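Local coordinates for protein sniffer CG10964-PA (Drosophila melanogaster, PDB 1SNY) that binds NADP and probably catalyses the NADPH-dependent reduction of carbonyl compounds, as a short-chain dehydrogenase/reductase, at residues 211-216 with 252-257; 132-137 with 191-196; 171-176 with 187-192. All coordinates share one frame; numbering follows the deposited sequence. Where two conformers were deposited one is given.

Contact 1. Residues 211-216 with 252-257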
loop_
_atom_site.group_PDB
_atom_site.type_symbol
_atom_site.label_atom_id
_atom_site.label_comp_id
_atom_site.label_asym_id
_atom_site.label_seq_id
_atom_site.Cartn_x
_atom_site.Cartn_y
_atom_site.Cartn_z
ATOM N N ARG A 211 -7.547 17.931 16.073
ATOM C CA ARG A 211 -6.128 18.096 16.365
ATOM C C ARG A 211 -5.453 16.830 16.890
ATOM O O ARG A 211 -4.688 16.883 17.853
ATOM C CB ARG A 211 -5.928 19.242 17.364
ATOM C CG ARG A 211 -6.348 20.606 16.837
ATOM C CD ARG A 211 -5.478 21.026 15.667
ATOM N NE ARG A 211 -5.705 22.416 15.275
ATOM C CZ ARG A 211 -6.750 22.847 14.576
ATOM N NH1 ARG A 211 -7.691 22.002 14.173
ATOM N NH2 ARG A 211 -6.847 24.133 14.270
ATOM N N ILE A 212 -5.744 15.694 16.254
ATOM C CA ILE A 212 -5.141 14.423 16.628
ATOM C C ILE A 212 -3.984 14.200 15.663
ATOM O O ILE A 212 -4.180 14.144 14.453
ATOM C CB ILE A 212 -6.144 13.244 16.498
ATOM C CG1 ILE A 212 -7.308 13.447 17.467
ATOM C CG2 ILE A 212 -5.427 11.917 16.781
ATOM C CD1 ILE A 212 -8.435 12.413 17.310
HETATM N N MSE A 213 -2.784 14.083 16.208
HETATM C CA MSE A 213 -1.580 13.900 15.407
HETATM C C MSE A 213 -1.402 12.465 14.909
HETATM O O MSE A 213 -1.670 11.511 15.638
HETATM C CB MSE A 213 -0.360 14.317 16.242
HETATM C CG MSE A 213 0.973 14.295 15.509
HETATM SE SE MSE A 213 2.424 14.907 16.640
HETATM C CE MSE A 213 2.902 13.221 17.445
ATOM N N CYS A 214 -0.979 12.313 13.657
ATOM C CA CYS A 214 -0.721 10.984 13.114
ATOM C C CYS A 214 0.584 11.014 12.350
ATOM O O CYS A 214 0.794 11.868 11.480
ATOM C CB CYS A 214 -1.841 10.503 12.188
ATOM S SG CYS A 214 -1.589 8.764 11.683
ATOM N N VAL A 215 1.476 10.095 12.689
ATOM C CA VAL A 215 2.760 10.041 12.025
ATOM C C VAL A 215 3.206 8.609 11.848
ATOM O O VAL A 215 2.851 7.734 12.643
ATOM C CB VAL A 215 3.866 10.761 12.851
ATOM C CG1 VAL A 215 3.441 12.191 13.190
ATOM C CG2 VAL A 215 4.151 9.973 14.118
ATOM N N SER A 216 3.968 8.370 10.787
ATOM C CA SER A 216 4.540 7.058 10.547
ATOM C C SER A 216 5.960 7.188 11.067
ATOM O O SER A 216 6.610 8.218 10.861
ATOM C CB SER A 216 4.586 6.727 9.057
ATOM O OG SER A 216 3.307 6.358 8.579
ATOM N N LYS A 252 3.926 20.486 13.417
ATOM C CA LYS A 252 4.746 20.642 12.225
ATOM C C LYS A 252 5.097 19.311 11.571
ATOM O O LYS A 252 5.268 19.245 10.351
ATOM C CB LYS A 252 6.029 21.407 12.567
ATOM C CG LYS A 252 5.790 22.842 13.000
ATOM C CD LYS A 252 7.098 23.597 13.151
ATOM C CE LYS A 252 6.851 25.043 13.547
ATOM N NZ LYS A 252 5.907 25.703 12.604
ATOM N N GLN A 253 5.199 18.255 12.378
ATOM C CA GLN A 253 5.533 16.932 11.858
ATOM C C GLN A 253 4.289 16.083 11.609
ATOM O O GLN A 253 4.398 14.911 11.268
ATOM C CB GLN A 253 6.451 16.185 12.827
ATOM C CG GLN A 253 7.752 16.897 13.147
ATOM C CD GLN A 253 7.537 18.112 14.022
ATOM O OE1 GLN A 253 7.000 18.007 15.126
ATOM N NE2 GLN A 253 7.952 19.277 13.532
ATOM N N ASN A 254 3.117 16.682 11.776
ATOM C CA ASN A 254 1.851 15.983 11.586
ATOM C C ASN A 254 1.667 15.441 10.173
ATOM O O ASN A 254 1.843 16.165 9.190
ATOM C CB ASN A 254 0.692 16.913 11.937
ATOM C CG ASN A 254 -0.639 16.202 11.944
ATOM O OD1 ASN A 254 -0.722 15.021 12.295
ATOM N ND2 ASN A 254 -1.695 16.918 11.579
ATOM N N GLY A 255 1.301 14.163 10.083
ATOM C CA GLY A 255 1.097 13.529 8.794
ATOM C C GLY A 255 2.404 13.179 8.111
ATOM O O GLY A 255 2.426 12.843 6.927
ATOM N N GLY A 256 3.495 13.237 8.865
ATOM C CA GLY A 256 4.797 12.952 8.300
ATOM C C GLY A 256 5.361 11.569 8.536
ATOM O O GLY A 256 4.816 10.754 9.279
ATOM N N PHE A 257 6.483 11.320 7.880
ATOM C CA PHE A 257 7.198 10.066 7.962
ATOM C C PHE A 257 8.534 10.452 8.581
ATOM O O PHE A 257 9.320 11.204 7.985
ATOM C CB PHE A 257 7.365 9.509 6.547
ATOM C CG PHE A 257 7.973 8.140 6.474
ATOM C CD1 PHE A 257 8.054 7.318 7.599
ATOM C CD2 PHE A 257 8.439 7.653 5.251
ATOM C CE1 PHE A 257 8.590 6.034 7.506
ATOM C CE2 PHE A 257 8.975 6.376 5.142
ATOM C CZ PHE A 257 9.054 5.555 6.275
HETATM O O HOH W 1 -4.137 15.979 12.411
#
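A chi1 of -172° swings Asn254 CG away from its own N, and the amide reaches back to strand 213-217, where a side-chain oxygen, not a backbone one, accepts the N-H of Cys214. This is the approach to the last pairing of the parallel Rossmann sheet, in which strand 257-258 joins the edge beside 213-217. Asn254 OD1 takes Cys214 N at 3.0 Å in a nearly straight bond (166°), and the donor lies almost on the continuation of the side-chain C=O. Asn254 OD1 also sits 3.7 Å from Met213 CG, of a selenomethionine whose side chain runs past the amide in the opposite direction. The other half of the amide is used as well, since one water bridges Asn254 ND2 to Ile212 O. Through a type II turn from Gln253 to Gly256, Gly255 N reaches Cys214 O at 2.7 Å, and Ser216 N donates to Gly256 O at 2.9 Å. CG1 of Val215 lies against the turn at Gln253 O. Where true strand pairing begins, Ser216 and Phe257 share one face, the serine hydroxyl bonding to Thr200 and Asn197 of helix 187-207, while Ser216 CB touches Phe257 CD1 at 3.8 Å.

Contact 2. Residues 132-137 with 191-196. With NAP (NADP nicotinamide-adenine-dinucleotide phosphate), chain B.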
loop_
_atom_site.group_PDB
_atom_site.type_symbol
_atom_site.label_atom_id
_atom_site.label_comp_id
_atom_site.label_asym_id
_atom_site.label_seq_id
_atom_site.Cartn_x
_atom_site.Cartn_y
_atom_site.Cartn_z
ATOM N N GLN A 132 -3.112 -7.460 5.477
ATOM C CA GLN A 132 -4.140 -7.413 6.518
ATOM C C GLN A 132 -3.599 -6.997 7.890
ATOM O O GLN A 132 -4.187 -6.158 8.566
ATOM C CB GLN A 132 -4.840 -8.777 6.639
ATOM C CG GLN A 132 -5.895 -8.793 7.713
ATOM C CD GLN A 132 -6.553 -10.141 7.839
ATOM O OE1 GLN A 132 -5.886 -11.138 8.106
ATOM N NE2 GLN A 132 -7.866 -10.182 7.640
ATOM N N THR A 133 -2.472 -7.568 8.296
ATOM C CA THR A 133 -1.886 -7.260 9.597
ATOM C C THR A 133 -1.139 -5.924 9.665
ATOM O O THR A 133 -1.253 -5.194 10.652
ATOM C CB THR A 133 -0.902 -8.370 10.040
ATOM O OG1 THR A 133 -1.624 -9.584 10.289
ATOM C CG2 THR A 133 -0.160 -7.951 11.305
ATOM N N ASN A 134 -0.384 -5.604 8.618
ATOM C CA ASN A 134 0.394 -4.364 8.613
ATOM C C ASN A 134 -0.360 -3.129 8.134
ATOM O O ASN A 134 0.045 -1.996 8.418
ATOM C CB ASN A 134 1.648 -4.539 7.746
ATOM C CG ASN A 134 2.659 -5.479 8.371
ATOM O OD1 ASN A 134 2.372 -6.150 9.359
ATOM N ND2 ASN A 134 3.854 -5.540 7.787
ATOM N N THR A 135 -1.459 -3.328 7.421
ATOM C CA THR A 135 -2.188 -2.181 6.878
ATOM C C THR A 135 -3.623 -2.045 7.376
ATOM O O THR A 135 -4.005 -1.025 7.965
ATOM C CB THR A 135 -2.209 -2.249 5.336
ATOM O OG1 THR A 135 -0.879 -2.468 4.848
ATOM C CG2 THR A 135 -2.782 -0.953 4.741
ATOM N N VAL A 136 -4.417 -3.085 7.148
ATOM C CA VAL A 136 -5.815 -3.061 7.550
ATOM C C VAL A 136 -6.006 -2.946 9.060
ATOM O O VAL A 136 -6.832 -2.158 9.517
ATOM C CB VAL A 136 -6.546 -4.310 7.014
ATOM C CG1 VAL A 136 -8.014 -4.276 7.432
ATOM C CG2 VAL A 136 -6.445 -4.346 5.497
ATOM N N VAL A 137 -5.242 -3.713 9.836
ATOM C CA VAL A 137 -5.362 -3.659 11.291
ATOM C C VAL A 137 -5.131 -2.249 11.843
ATOM O O VAL A 137 -5.954 -1.714 12.578
ATOM C CB VAL A 137 -4.391 -4.657 11.971
ATOM C CG1 VAL A 137 -4.287 -4.354 13.464
ATOM C CG2 VAL A 137 -4.903 -6.095 11.775
ATOM N N THR A 191 4.819 -3.220 0.165
ATOM C CA THR A 191 3.501 -2.714 -0.173
ATOM C C THR A 191 2.680 -2.382 1.063
ATOM O O THR A 191 1.939 -1.395 1.077
ATOM C CB THR A 191 2.696 -3.709 -1.051
ATOM O OG1 THR A 191 2.580 -4.969 -0.377
ATOM C CG2 THR A 191 3.377 -3.904 -2.394
ATOM N N SER A 192 2.788 -3.208 2.105
ATOM C CA SER A 192 2.016 -2.970 3.311
ATOM C C SER A 192 2.454 -1.749 4.086
ATOM O O SER A 192 1.629 -1.065 4.672
ATOM C CB SER A 192 2.055 -4.194 4.251
ATOM O OG SER A 192 3.319 -4.346 4.893
ATOM N N LYS A 193 3.754 -1.472 4.098
ATOM C CA LYS A 193 4.247 -0.307 4.832
ATOM C C LYS A 193 4.034 0.974 4.023
ATOM O O LYS A 193 3.774 2.023 4.600
ATOM C CB LYS A 193 5.725 -0.504 5.209
ATOM C CG LYS A 193 5.964 -1.624 6.222
ATOM C CD LYS A 193 5.208 -1.389 7.538
ATOM C CE LYS A 193 5.806 -2.230 8.668
ATOM N NZ LYS A 193 5.150 -1.966 9.981
ATOM N N SER A 194 4.145 0.904 2.695
ATOM C CA SER A 194 3.874 2.094 1.890
ATOM C C SER A 194 2.381 2.366 2.001
ATOM O O SER A 194 1.948 3.512 1.994
ATOM C CB SER A 194 4.264 1.899 0.409
ATOM O OG SER A 194 5.663 1.803 0.275
ATOM N N ALA A 195 1.579 1.306 2.106
ATOM C CA ALA A 195 0.142 1.488 2.250
ATOM C C ALA A 195 -0.169 2.107 3.616
ATOM O O ALA A 195 -1.050 2.956 3.727
ATOM C CB ALA A 195 -0.590 0.131 2.103
ATOM N N LEU A 196 0.535 1.662 4.656
ATOM C CA LEU A 196 0.337 2.200 6.003
ATOM C C LEU A 196 0.662 3.691 5.972
ATOM O O LEU A 196 -0.036 4.497 6.567
ATOM C CB LEU A 196 1.260 1.501 7.002
ATOM C CG LEU A 196 1.194 1.962 8.460
ATOM C CD1 LEU A 196 -0.204 1.711 9.020
ATOM C CD2 LEU A 196 2.262 1.239 9.269
HETATM P PA NAP B . 8.744 -8.787 16.052
HETATM O O1A NAP B . 8.451 -9.824 15.144
HETATM O O2A NAP B . 9.793 -8.841 17.142
HETATM O O5B NAP B . 7.407 -8.342 16.808
HETATM C C5B NAP B . 6.167 -8.233 16.062
HETATM C C4B NAP B . 5.137 -8.032 17.218
HETATM O O4B NAP B . 3.792 -7.887 16.563
HETATM C C3B NAP B . 4.948 -9.260 18.163
HETATM O O3B NAP B . 4.678 -8.737 19.473
HETATM C C2B NAP B . 3.782 -9.993 17.534
HETATM O O2B NAP B . 3.075 -10.901 18.368
HETATM C C1B NAP B . 2.878 -8.831 17.064
HETATM N N9A NAP B . 1.932 -9.334 16.082
HETATM C C8A NAP B . 2.096 -9.866 14.818
HETATM N N7A NAP B . 0.961 -10.230 14.233
HETATM C C5A NAP B . -0.000 -9.913 15.180
HETATM C C6A NAP B . -1.397 -10.072 15.141
HETATM N N6A NAP B . -2.137 -10.592 14.129
HETATM N N1A NAP B . -2.119 -9.647 16.273
HETATM C C2A NAP B . -1.465 -9.093 17.387
HETATM N N3A NAP B . -0.089 -8.930 17.451
HETATM C C4A NAP B . 0.599 -9.355 16.324
HETATM O O3 NAP B . 9.099 -7.483 15.234
HETATM P PN NAP B . 9.551 -6.033 15.654
HETATM O O1N NAP B . 10.900 -5.747 15.137
HETATM O O2N NAP B . 9.367 -5.944 17.128
HETATM O O5D NAP B . 8.532 -5.126 14.849
HETATM C C5D NAP B . 7.825 -4.032 15.527
HETATM C C4D NAP B . 7.290 -3.088 14.466
HETATM O O4D NAP B . 8.383 -2.321 13.898
HETATM C C3D NAP B . 6.590 -3.763 13.242
HETATM O O3D NAP B . 5.411 -3.018 12.851
HETATM C C2D NAP B . 7.689 -3.766 12.191
HETATM O O2D NAP B . 7.205 -3.878 10.870
HETATM C C1D NAP B . 8.366 -2.472 12.440
HETATM N N1N NAP B . 9.793 -2.366 12.063
HETATM C C2N NAP B . 10.854 -3.159 12.608
HETATM C C3N NAP B . 12.152 -2.919 12.131
HETATM C C7N NAP B . 13.327 -3.739 12.681
HETATM O O7N NAP B . 14.426 -3.480 12.227
HETATM N N7N NAP B . 13.144 -4.660 13.588
HETATM C C4N NAP B . 12.419 -1.894 11.114
HETATM C C5N NAP B . 11.328 -1.142 10.614
HETATM C C6N NAP B . 10.006 -1.365 11.078
HETATM P P2B NAP B . 3.452 -12.495 18.483
HETATM O O1X NAP B . 4.649 -12.570 19.435
HETATM O O2X NAP B . 2.189 -13.044 19.060
HETATM O O3X NAP B . 3.811 -12.981 17.086
HETATM O O HOH W 2 2.211 -2.312 10.243
#
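Asn134 and Thr135, neighbours on helix 124-155, both reach Ser192 on helix 187-207, each by a different group. The short segments run almost parallel, 14° apart with axes 8.2 Å from each other, and small side chains permit this approach. Thr135 turns OG1 anti to its carbonyl carbon (chi1 -50°), which aims the hydroxyl at the neighbouring helix; it donates to Ser192 O at 2.9 Å, in the carbonyl plane and on a lone pair, although that oxygen already accepts Leu196 N. Thr135 CG2 meets Ala195 CB at 3.6 Å. Ser192 OG stands between its backbone N and carbonyl carbon (chi1 73°), where it donates back to Tyr189 O and accepts Asn134 ND2 at 3.2 Å. The same amide nitrogen also bonds to Ile112 O. In a wider pi-type turn Val137 N bonds to Gln132 O, and Pro138 has no N-H for Asn134 O, which takes a water shared with Lys193 NZ. Lys193 NZ also reaches the nicotinamide ribose, with O3D at 3.1 Å and a weak bond to O2D, and Met171 O. Asn134 and Lys193 probably correspond to the asparagine and lysine of the family's Asn-Ser-Tyr-Lys active site, and the water between them is consistent with the proton relay proposed for relatives.

Contact 3. Residues 171-176 with 187-192. With NAP (NADP nicotinamide-adenine-dinucleotide phosphate), chain B.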
loop_
_atom_site.group_PDB
_atom_site.type_symbol
_atom_site.label_atom_id
_atom_site.label_comp_id
_atom_site.label_asym_id
_atom_site.label_seq_id
_atom_site.Cartn_x
_atom_site.Cartn_y
_atom_site.Cartn_z
HETATM N N MSE A 171 3.857 2.438 13.430
HETATM C CA MSE A 171 5.208 1.953 13.244
HETATM C C MSE A 171 5.336 1.502 11.803
HETATM O O MSE A 171 4.717 0.523 11.395
HETATM C CB MSE A 171 5.511 0.793 14.193
HETATM C CG MSE A 171 7.001 0.528 14.341
HETATM SE SE MSE A 171 7.984 1.932 15.265
HETATM C CE MSE A 171 6.982 3.524 14.837
ATOM N N SER A 172 6.120 2.239 11.023
ATOM C CA SER A 172 6.311 1.911 9.614
ATOM C C SER A 172 7.717 1.363 9.402
ATOM O O SER A 172 8.295 0.796 10.312
ATOM C CB SER A 172 6.077 3.162 8.755
ATOM O OG SER A 172 6.045 2.842 7.371
ATOM N N SER A 173 8.270 1.535 8.206
ATOM C CA SER A 173 9.616 1.046 7.902
ATOM C C SER A 173 10.227 1.812 6.737
ATOM O O SER A 173 9.506 2.250 5.849
ATOM C CB SER A 173 9.581 -0.438 7.541
ATOM O OG SER A 173 10.805 -0.824 6.929
ATOM N N ILE A 174 11.553 1.965 6.736
ATOM C CA ILE A 174 12.216 2.690 5.651
ATOM C C ILE A 174 12.020 1.924 4.344
ATOM O O ILE A 174 12.100 2.497 3.257
ATOM C CB ILE A 174 13.735 2.871 5.925
ATOM C CG1 ILE A 174 14.347 3.833 4.903
ATOM C CG2 ILE A 174 14.447 1.536 5.833
ATOM C CD1 ILE A 174 13.888 5.273 5.028
ATOM N N LEU A 175 11.754 0.626 4.454
ATOM C CA LEU A 175 11.527 -0.202 3.270
ATOM C C LEU A 175 10.211 0.216 2.627
ATOM O O LEU A 175 9.908 -0.164 1.494
ATOM C CB LEU A 175 11.480 -1.684 3.642
ATOM C CG LEU A 175 12.740 -2.281 4.280
ATOM C CD1 LEU A 175 12.531 -3.756 4.550
ATOM C CD2 LEU A 175 13.926 -2.085 3.354
ATOM N N GLY A 176 9.429 0.994 3.367
ATOM C CA GLY A 176 8.169 1.489 2.853
ATOM C C GLY A 176 8.413 2.772 2.079
ATOM O O GLY A 176 7.498 3.333 1.487
ATOM N N TYR A 187 8.023 -7.766 -1.601
ATOM C CA TYR A 187 6.731 -7.257 -2.041
ATOM C C TYR A 187 5.658 -7.114 -0.965
ATOM O O TYR A 187 5.071 -6.051 -0.827
ATOM C CB TYR A 187 6.199 -8.098 -3.204
ATOM C CG TYR A 187 7.023 -7.910 -4.453
ATOM C CD1 TYR A 187 8.201 -8.626 -4.648
ATOM C CD2 TYR A 187 6.669 -6.955 -5.406
ATOM C CE1 TYR A 187 9.014 -8.392 -5.756
ATOM C CE2 TYR A 187 7.472 -6.714 -6.510
ATOM C CZ TYR A 187 8.647 -7.430 -6.680
ATOM O OH TYR A 187 9.477 -7.158 -7.753
ATOM N N ALA A 188 5.393 -8.173 -0.207
ATOM C CA ALA A 188 4.373 -8.092 0.831
ATOM C C ALA A 188 4.690 -6.998 1.851
ATOM O O ALA A 188 3.847 -6.151 2.165
ATOM C CB ALA A 188 4.235 -9.445 1.539
ATOM N N TYR A 189 5.917 -7.010 2.356
ATOM C CA TYR A 189 6.317 -6.045 3.363
ATOM C C TYR A 189 6.302 -4.608 2.851
ATOM O O TYR A 189 5.662 -3.746 3.454
ATOM C CB TYR A 189 7.700 -6.396 3.916
ATOM C CG TYR A 189 8.014 -5.677 5.210
ATOM C CD1 TYR A 189 7.309 -5.973 6.385
ATOM C CD2 TYR A 189 8.991 -4.687 5.259
ATOM C CE1 TYR A 189 7.573 -5.301 7.575
ATOM C CE2 TYR A 189 9.267 -4.005 6.446
ATOM C CZ TYR A 189 8.556 -4.318 7.599
ATOM O OH TYR A 189 8.834 -3.649 8.766
ATOM N N ARG A 190 6.976 -4.354 1.734
ATOM C CA ARG A 190 7.018 -2.996 1.189
ATOM C C ARG A 190 5.640 -2.442 0.861
ATOM O O ARG A 190 5.313 -1.313 1.232
ATOM C CB ARG A 190 7.882 -2.936 -0.067
ATOM C CG ARG A 190 9.377 -3.126 0.160
ATOM C CD ARG A 190 10.117 -2.884 -1.151
ATOM N NE ARG A 190 11.529 -3.252 -1.110
ATOM C CZ ARG A 190 12.485 -2.509 -0.565
ATOM N NH1 ARG A 190 12.189 -1.346 0.002
ATOM N NH2 ARG A 190 13.748 -2.925 -0.607
ATOM N N THR A 191 4.819 -3.220 0.165
ATOM C CA THR A 191 3.501 -2.714 -0.173
ATOM C C THR A 191 2.680 -2.382 1.063
ATOM O O THR A 191 1.939 -1.395 1.077
ATOM C CB THR A 191 2.696 -3.709 -1.051
ATOM O OG1 THR A 191 2.580 -4.969 -0.377
ATOM C CG2 THR A 191 3.377 -3.904 -2.394
ATOM N N SER A 192 2.788 -3.208 2.105
ATOM C CA SER A 192 2.016 -2.970 3.311
ATOM C C SER A 192 2.454 -1.749 4.086
ATOM O O SER A 192 1.629 -1.065 4.672
ATOM C CB SER A 192 2.055 -4.194 4.251
ATOM O OG SER A 192 3.319 -4.346 4.893
HETATM P PA NAP B . 8.744 -8.787 16.052
HETATM O O1A NAP B . 8.451 -9.824 15.144
HETATM O O2A NAP B . 9.793 -8.841 17.142
HETATM O O5B NAP B . 7.407 -8.342 16.808
HETATM C C5B NAP B . 6.167 -8.233 16.062
HETATM C C4B NAP B . 5.137 -8.032 17.218
HETATM O O4B NAP B . 3.792 -7.887 16.563
HETATM C C3B NAP B . 4.948 -9.260 18.163
HETATM O O3B NAP B . 4.678 -8.737 19.473
HETATM C C2B NAP B . 3.782 -9.993 17.534
HETATM O O2B NAP B . 3.075 -10.901 18.368
HETATM C C1B NAP B . 2.878 -8.831 17.064
HETATM N N9A NAP B . 1.932 -9.334 16.082
HETATM C C8A NAP B . 2.096 -9.866 14.818
HETATM N N7A NAP B . 0.961 -10.230 14.233
HETATM C C5A NAP B . -0.000 -9.913 15.180
HETATM C C6A NAP B . -1.397 -10.072 15.141
HETATM N N6A NAP B . -2.137 -10.592 14.129
HETATM N N1A NAP B . -2.119 -9.647 16.273
HETATM C C2A NAP B . -1.465 -9.093 17.387
HETATM N N3A NAP B . -0.089 -8.930 17.451
HETATM C C4A NAP B . 0.599 -9.355 16.324
HETATM O O3 NAP B . 9.099 -7.483 15.234
HETATM P PN NAP B . 9.551 -6.033 15.654
HETATM O O1N NAP B . 10.900 -5.747 15.137
HETATM O O2N NAP B . 9.367 -5.944 17.128
HETATM O O5D NAP B . 8.532 -5.126 14.849
HETATM C C5D NAP B . 7.825 -4.032 15.527
HETATM C C4D NAP B . 7.290 -3.088 14.466
HETATM O O4D NAP B . 8.383 -2.321 13.898
HETATM C C3D NAP B . 6.590 -3.763 13.242
HETATM O O3D NAP B . 5.411 -3.018 12.851
HETATM C C2D NAP B . 7.689 -3.766 12.191
HETATM O O2D NAP B . 7.205 -3.878 10.870
HETATM C C1D NAP B . 8.366 -2.472 12.440
HETATM N N1N NAP B . 9.793 -2.366 12.063
HETATM C C2N NAP B . 10.854 -3.159 12.608
HETATM C C3N NAP B . 12.152 -2.919 12.131
HETATM C C7N NAP B . 13.327 -3.739 12.681
HETATM O O7N NAP B . 14.426 -3.480 12.227
HETATM N N7N NAP B . 13.144 -4.660 13.588
HETATM C C4N NAP B . 12.419 -1.894 11.114
HETATM C C5N NAP B . 11.328 -1.142 10.614
HETATM C C6N NAP B . 10.006 -1.365 11.078
HETATM P P2B NAP B . 3.452 -12.495 18.483
HETATM O O1X NAP B . 4.649 -12.570 19.435
HETATM O O2X NAP B . 2.189 -13.044 19.060
HETATM O O3X NAP B . 3.811 -12.981 17.086
HETATM O O HOH W 3 11.552 -3.629 8.476
#
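Tyr189 OH is gripped by two partners: O2D of the nicotinamide ribose at 2.7 Å, lying at the ring edge and in the ring plane, and a water at the same distance. That water also reaches Ser173 OG, at a longer 3.3 Å, so it joins the loop after strand 167-171 to the tip of the tyrosine. CG of Tyr189 stands opposite the backbone N (chi1 -164°), which sends the ring off the side of its helix toward the cofactor. Ser173 comes up to the edge of the ring, Ser173 CB lying 3.5 Å from Tyr189 OH and also close to C5N of the nicotinamide. The serine hydroxyl is turned back on its own chain, accepting Leu175 N in an ST turn that fixes its rotation.

This serine-bearing loop and the tyrosine at the start of helix 187-207 lie next to each other beside the nicotinamide riboside, the usual layout of the active site in short-chain dehydrogenases/reductases; Tyr189 probably plays the catalytic part of the family's tyrosine.

Farther from the nucleotide, Leu175 crosses both Tyr189 and Arg190 at about a right angle. Leu175 CD1 meets Tyr189 CD2 at 3.7 Å, while Leu175 O receives Arg190 NH1 at 3.0 Å on an in-plane lone pair. The bond is bent (136°), and the oxygen lies somewhat out of the guanidinium plane. An extended chain from CG to NE carries the arginine head to this carbonyl, with Arg190 CG passing 3.3 Å from Leu175 O. Putting a leucine in place of Arg190 would probably leave Leu175 O and Gly184 O without their donors, NH1 and NH2, and so lose bonds that hold the loop between strand 167-171 and helix 187-207. Where the loop comes nearest the helix backbone, the CA atoms of Gly176 and Arg190 are 4.9 Å apart.

How the contacts relate
Reading from the N terminus, helix 124-155 comes first and supplies one side of contact 2. The chain then passes through strand 167-171 into the loop of contact 3, which closes over a short excursion onto the first turns of helix 187-207. Contact 2 closes on the same helix, sharing Thr191 and Ser192, so contact 3 nests inside its longer loop. Their centres lie about 8 Å apart, and a probable hydrogen bond from Ser194 OG to Gly176 O joins them. Contact 1 follows in series, tying strand 213-217 to the chain leading into strand 257-258; its Phe257 packs on Ser173, linking the sheet edge to the cofactor loop.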